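Local coordinates for MutT/nudix family protein (Streptococcus pneumoniae, PDB 4HFQ) that hydrolyses UDP-linked precursors of peptidoglycan biosynthesis as a Nudix-family UDP-X diphosphatase, at the interface of chains A and B. Sequence-based numbering; all coordinates share one arbitrary frame. Chains: chain A/B, MutT/nudix family protein.

Contact 1: the interface of chains A and B. Residues chain A 10, 44, 48-50, 58; chain B 55-56, 59-60, 62.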
loop_
_atom_site.group_PDB
_atom_site.type_symbol
_atom_site.label_atom_id
_atom_site.label_comp_id
_atom_site.label_asym_id
_atom_site.label_seq_id
_atom_site.Cartn_x
_atom_site.Cartn_y
_atom_site.Cartn_z
ATOM N N LEU A 10 6.539 -8.151 -12.130
ATOM C CA LEU A 10 7.494 -8.718 -11.185
ATOM C C LEU A 10 7.085 -8.444 -9.734
ATOM O O LEU A 10 7.091 -9.342 -8.876
ATOM C CB LEU A 10 8.904 -8.190 -11.473
ATOM C CG LEU A 10 10.048 -8.609 -10.549
ATOM C CD1 LEU A 10 10.366 -10.080 -10.709
ATOM C CD2 LEU A 10 11.304 -7.769 -10.774
ATOM N N LEU A 44 14.971 -11.573 -12.741
ATOM C CA LEU A 44 15.354 -10.213 -12.393
ATOM C C LEU A 44 16.835 -9.950 -12.667
ATOM O O LEU A 44 17.190 -8.880 -13.190
ATOM C CB LEU A 44 15.003 -9.915 -10.938
ATOM C CG LEU A 44 15.593 -8.581 -10.467
ATOM C CD1 LEU A 44 15.022 -7.429 -11.284
ATOM C CD2 LEU A 44 15.384 -8.380 -8.974
ATOM N N SER A 48 17.692 -6.983 -15.694
ATOM C CA SER A 48 18.084 -5.687 -15.169
ATOM C C SER A 48 19.597 -5.548 -15.078
ATOM O O SER A 48 20.312 -6.554 -14.947
ATOM C CB SER A 48 17.451 -5.471 -13.789
ATOM O OG SER A 48 18.127 -6.210 -12.784
ATOM N N ASP A 49 20.068 -4.303 -15.135
ATOM C CA ASP A 49 21.487 -3.983 -14.931
ATOM C C ASP A 49 21.902 -3.773 -13.471
ATOM O O ASP A 49 23.026 -3.330 -13.194
ATOM C CB ASP A 49 21.884 -2.744 -15.746
ATOM C CG ASP A 49 21.882 -3.002 -17.232
ATOM O OD1 ASP A 49 21.793 -4.183 -17.625
ATOM O OD2 ASP A 49 21.958 -2.024 -18.004
ATOM N N LEU A 50 21.012 -4.092 -12.533
ATOM C CA LEU A 50 21.324 -3.923 -11.111
ATOM C C LEU A 50 22.565 -4.735 -10.734
ATOM O O LEU A 50 22.737 -5.857 -11.225
ATOM C CB LEU A 50 20.132 -4.355 -10.249
ATOM C CG LEU A 50 18.827 -3.560 -10.341
ATOM C CD1 LEU A 50 17.750 -4.238 -9.497
ATOM C CD2 LEU A 50 19.050 -2.113 -9.918
ATOM N N VAL A 58 16.448 -5.823 -3.721
ATOM C CA VAL A 58 15.092 -6.037 -4.249
ATOM C C VAL A 58 14.495 -7.343 -3.733
ATOM O O VAL A 58 13.325 -7.401 -3.359
ATOM C CB VAL A 58 15.046 -5.989 -5.803
ATOM C CG1 VAL A 58 13.685 -6.422 -6.333
ATOM C CG2 VAL A 58 15.358 -4.589 -6.303
ATOM N N VAL B 55 14.946 -1.036 -17.004
ATOM C CA VAL B 55 14.398 -1.849 -15.915
ATOM C C VAL B 55 15.064 -1.482 -14.583
ATOM O O VAL B 55 14.379 -1.250 -13.586
ATOM C CB VAL B 55 14.512 -3.360 -16.217
ATOM C CG1 VAL B 55 14.117 -4.186 -14.996
ATOM C CG2 VAL B 55 13.624 -3.738 -17.388
ATOM N N ALA B 56 16.390 -1.419 -14.555
ATOM C CA ALA B 56 17.115 -1.065 -13.339
ATOM C C ALA B 56 16.704 0.322 -12.827
ATOM O O ALA B 56 16.456 0.484 -11.635
ATOM C CB ALA B 56 18.621 -1.141 -13.583
ATOM N N LEU B 59 13.263 0.205 -11.268
ATOM C CA LEU B 59 13.252 -0.542 -10.010
ATOM C C LEU B 59 13.782 0.262 -8.836
ATOM O O LEU B 59 13.337 0.096 -7.704
ATOM C CB LEU B 59 14.053 -1.839 -10.155
ATOM C CG LEU B 59 13.336 -2.941 -10.926
ATOM C CD1 LEU B 59 14.327 -4.031 -11.256
ATOM C CD2 LEU B 59 12.150 -3.533 -10.180
ATOM N N LYS B 60 14.752 1.132 -9.085
ATOM C CA LYS B 60 15.338 1.899 -7.984
ATOM C C LYS B 60 14.333 2.862 -7.326
ATOM O O LYS B 60 13.471 3.395 -8.011
ATOM C CB LYS B 60 16.575 2.674 -8.459
ATOM C CG LYS B 60 17.758 1.778 -8.793
ATOM C CD LYS B 60 18.925 2.555 -9.389
ATOM C CE LYS B 60 19.974 1.556 -9.834
ATOM N NZ LYS B 60 21.139 2.230 -10.465
ATOM N N THR B 62 16.203 0.291 -4.595
ATOM C CA THR B 62 16.133 -1.126 -4.301
ATOM C C THR B 62 16.023 -1.430 -2.802
ATOM O O THR B 62 15.426 -2.437 -2.418
ATOM C CB THR B 62 17.336 -1.861 -4.924
ATOM O OG1 THR B 62 18.553 -1.253 -4.481
ATOM C CG2 THR B 62 17.235 -1.756 -6.457
#

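Contact 2: the interface of chains A and B. Residues chain A 70, 100-101, 104, 106, 146; chain B 67-68, 130, 132, 142, 144.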
loop_
_atom_site.group_PDB
_atom_site.type_symbol
_atom_site.label_atom_id
_atom_site.label_comp_id
_atom_site.label_asym_id
_atom_site.label_seq_id
_atom_site.Cartn_x
_atom_site.Cartn_y
_atom_site.Cartn_z
ATOM N N MET A 70 4.360 1.805 3.870
ATOM C CA MET A 70 4.086 3.189 4.264
ATOM C C MET A 70 5.223 4.135 3.906
ATOM O O MET A 70 6.396 3.859 4.182
ATOM C CB MET A 70 3.819 3.287 5.777
ATOM C CG MET A 70 3.639 4.716 6.299
ATOM S SD MET A 70 3.254 4.800 8.062
ATOM C CE MET A 70 2.579 3.145 8.212
ATOM N N GLY A 100 7.397 4.884 6.878
ATOM C CA GLY A 100 6.726 4.767 8.180
ATOM C C GLY A 100 7.377 3.686 9.006
ATOM O O GLY A 100 7.489 2.555 8.561
ATOM N N GLU A 101 7.818 4.030 10.207
ATOM C CA GLU A 101 8.490 3.091 11.090
ATOM C C GLU A 101 7.497 2.371 11.968
ATOM O O GLU A 101 6.556 2.971 12.477
ATOM C CB GLU A 101 9.492 3.831 11.968
ATOM C CG GLU A 101 10.629 4.410 11.141
ATOM C CD GLU A 101 11.733 5.037 11.965
ATOM O OE1 GLU A 101 11.851 4.728 13.170
ATOM O OE2 GLU A 101 12.494 5.843 11.377
ATOM N N TYR A 104 5.339 3.540 15.733
ATOM C CA TYR A 104 4.767 4.893 15.729
ATOM C C TYR A 104 3.515 4.889 14.891
ATOM O O TYR A 104 3.435 4.142 13.920
ATOM C CB TYR A 104 5.747 5.924 15.137
ATOM C CG TYR A 104 7.026 6.066 15.932
ATOM C CD1 TYR A 104 7.091 6.906 17.044
ATOM C CD2 TYR A 104 8.158 5.329 15.602
ATOM C CE1 TYR A 104 8.274 7.017 17.798
ATOM C CE2 TYR A 104 9.338 5.451 16.333
ATOM C CZ TYR A 104 9.378 6.283 17.418
ATOM O OH TYR A 104 10.556 6.385 18.158
ATOM N N PRO A 106 0.726 6.848 12.215
ATOM C CA PRO A 106 1.079 7.575 11.003
ATOM C C PRO A 106 1.409 9.041 11.278
ATOM O O PRO A 106 2.405 9.526 10.750
ATOM C CB PRO A 106 -0.172 7.409 10.122
ATOM C CG PRO A 106 -0.711 6.058 10.555
ATOM C CD PRO A 106 -0.509 6.051 12.045
ATOM N N PHE A 146 1.398 8.873 2.199
ATOM C CA PHE A 146 0.543 9.820 2.942
ATOM C C PHE A 146 1.228 11.177 2.892
ATOM O O PHE A 146 2.411 11.282 3.218
ATOM C CB PHE A 146 0.470 9.422 4.416
ATOM C CG PHE A 146 -0.269 8.147 4.694
ATOM C CD1 PHE A 146 0.372 6.927 4.595
ATOM C CD2 PHE A 146 -1.604 8.174 5.096
ATOM C CE1 PHE A 146 -0.291 5.740 4.881
ATOM C CE2 PHE A 146 -2.282 6.991 5.375
ATOM C CZ PHE A 146 -1.635 5.775 5.241
ATOM N N THR B 67 7.616 -1.656 7.267
ATOM C CA THR B 67 6.726 -0.614 7.773
ATOM C C THR B 67 5.516 -1.292 8.393
ATOM O O THR B 67 5.330 -2.502 8.267
ATOM C CB THR B 67 6.272 0.348 6.623
ATOM O OG1 THR B 67 5.253 -0.254 5.799
ATOM C CG2 THR B 67 7.458 0.772 5.740
ATOM N N PRO B 68 4.650 -0.523 9.074
ATOM C CA PRO B 68 3.372 -1.117 9.442
ATOM C C PRO B 68 2.663 -1.696 8.208
ATOM O O PRO B 68 2.877 -1.215 7.080
ATOM C CB PRO B 68 2.601 0.059 10.065
ATOM C CG PRO B 68 3.693 0.941 10.592
ATOM C CD PRO B 68 4.778 0.863 9.563
ATOM N N VAL B 130 -7.922 6.700 9.407
ATOM C CA VAL B 130 -6.698 5.891 9.330
ATOM C C VAL B 130 -6.330 5.561 10.771
ATOM O O VAL B 130 -5.835 6.424 11.512
ATOM C CB VAL B 130 -5.542 6.606 8.595
ATOM C CG1 VAL B 130 -4.341 5.669 8.476
ATOM C CG2 VAL B 130 -5.976 7.065 7.211
ATOM N N ASP B 132 -4.381 3.369 13.834
ATOM C CA ASP B 132 -3.212 2.578 14.213
ATOM C C ASP B 132 -3.684 1.440 15.106
ATOM O O ASP B 132 -4.268 1.672 16.171
ATOM C CB ASP B 132 -2.212 3.474 14.945
ATOM C CG ASP B 132 -0.927 2.748 15.352
ATOM O OD1 ASP B 132 -0.746 1.555 15.016
ATOM O OD2 ASP B 132 -0.112 3.418 16.029
ATOM N N GLN B 142 1.847 -4.563 13.616
ATOM C CA GLN B 142 1.218 -3.245 13.567
ATOM C C GLN B 142 0.641 -3.021 12.183
ATOM O O GLN B 142 1.326 -3.266 11.169
ATOM C CB GLN B 142 2.232 -2.150 13.862
ATOM C CG GLN B 142 1.585 -0.774 13.900
ATOM C CD GLN B 142 2.587 0.314 14.101
ATOM O OE1 GLN B 142 3.795 0.095 13.983
ATOM N NE2 GLN B 142 2.105 1.509 14.371
ATOM N N THR B 144 -1.660 -0.218 9.647
ATOM C CA THR B 144 -2.317 1.028 9.295
ATOM C C THR B 144 -3.632 0.643 8.673
ATOM O O THR B 144 -3.661 0.024 7.605
ATOM C CB THR B 144 -1.462 1.790 8.289
ATOM O OG1 THR B 144 -0.209 2.080 8.913
ATOM C CG2 THR B 144 -2.127 3.061 7.837
#

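Contact 1: the interface of chains A and B
A:Leu44, A:Leu50 and A:Val58 pack against B:Leu59 and B:Thr62 in a wholly apolar helix-and-loop interface that joins the N-terminal helical regions of two Nudix-family chains. It belongs to a two-fold interface and probably helps to hold the dimer together. It illustrates packing without polar bonds: no nitrogen or oxygen of one side comes within bonding distance of the other in this patch.

B:Leu59, from helix 52-59, is the central wedge. With CG anti to the carbonyl carbon and beside the backbone N (chi1 -76°), its CD1 is carried to A:Leu44 and A:Leu50. CD1 presses on A:Leu44 CD1 at 3.5 Å, a tight fit in which the side chains run past one another in opposite directions. The same methyl touches A:Leu50 CD1 at 3.9 Å, here with the side chains at about a right angle. CD2 turns toward A:Leu10 CD2, a looser approach of 4.4 Å.

A:Leu50 uses both branches. CD2 lies against B:Ala56 CB at 3.8 Å and also meets CE, the last methylene of B:Lys60, whose extended chain runs past in the opposite direction. Tip to tip, A:Leu50 also faces the methyl of B:Thr62. A:Val58 CG2 meets B:Thr62 CG2 crosswise and tightly, at 3.4 Å.

A:Ser48 turns its hydroxyl back onto A:Leu44 O (OG to O, 2.9 Å), while its CB faces B:Val55 CG1.

Contact 2: the interface of chains A and B
A:Met70 and B:Thr67, A:Tyr104 and B:Gln142, and A:Phe146 and B:Thr144 meet across an interface of Nudix domains that combines polar clamps with apolar packing. Chain A contributes strands 69-75 and 143-153 together with part of its Nudix box, A:Gly100 to A:Pro106, the last of these opening the Nudix helix 106-118. The interface is two-fold symmetric and probably that of a dimer.

The hydrogen bonds show how one polar group can serve both chains. The backbone N of A:Met70 donates to the hydroxyl OG1 of B:Thr67 at 3.0 Å, and the bond is almost straight (173° at H). That hydroxyl sits between its backbone N and carbonyl carbon, from where it gives its own hydrogen to B:Pro68 O, 2.9 Å from OG1. One oxygen thus accepts across the interface and donates within its chain. B:Gln142 bridges in a similar way. Its extended chain carries NE2 to A:Tyr104 O at 3.0 Å, with the nitrogen lying above the carbonyl plane and the bond bent to 151° at H. In its own amide plane, NE2 also donates to the carboxylate OD1 of B:Asp132 at 2.9 Å, meeting that oxygen from above the carboxylate plane. This second bond helps to fix the amide's rotation, and the nearby carboxylate may polarise the N-H groups.

Among the apolar contacts, A:Met70 is the chief intruder. CG anti to the backbone N (chi1 175°) extends the chain until a nearly eclipsed bend at chi3 brings CE over the ring of B:Pro68. The 3.4 Å from CE to B:Pro68 CG is tight. A:Phe146 works through the far end of its ring: CZ meets the methyl CG2 of B:Thr144 tip to tip at 3.8 Å, while CE2 faces both methyls of B:Val130. The A:Pro106 ring lies near B:Val130 CG1, with CG 4.2 Å away.

About 26 Å separates the C-alpha centres of contact 1 and contact 2, and no residue belongs to both. In chain B the two sets come close in sequence, since B:Thr62 of contact 1 is followed five positions later by B:Thr67 of contact 2; the short segment after helix 52-59 therefore connects them. Contact 1 draws on the N-terminal helices and the loops that follow them, contact 2 on the Nudix strands and Nudix box. With the symmetric twins, each chain touches its partner through both regions, which would restrain their relative orientation and places part of the Nudix box at the interface; whether this affects catalysis the structure alone does not show.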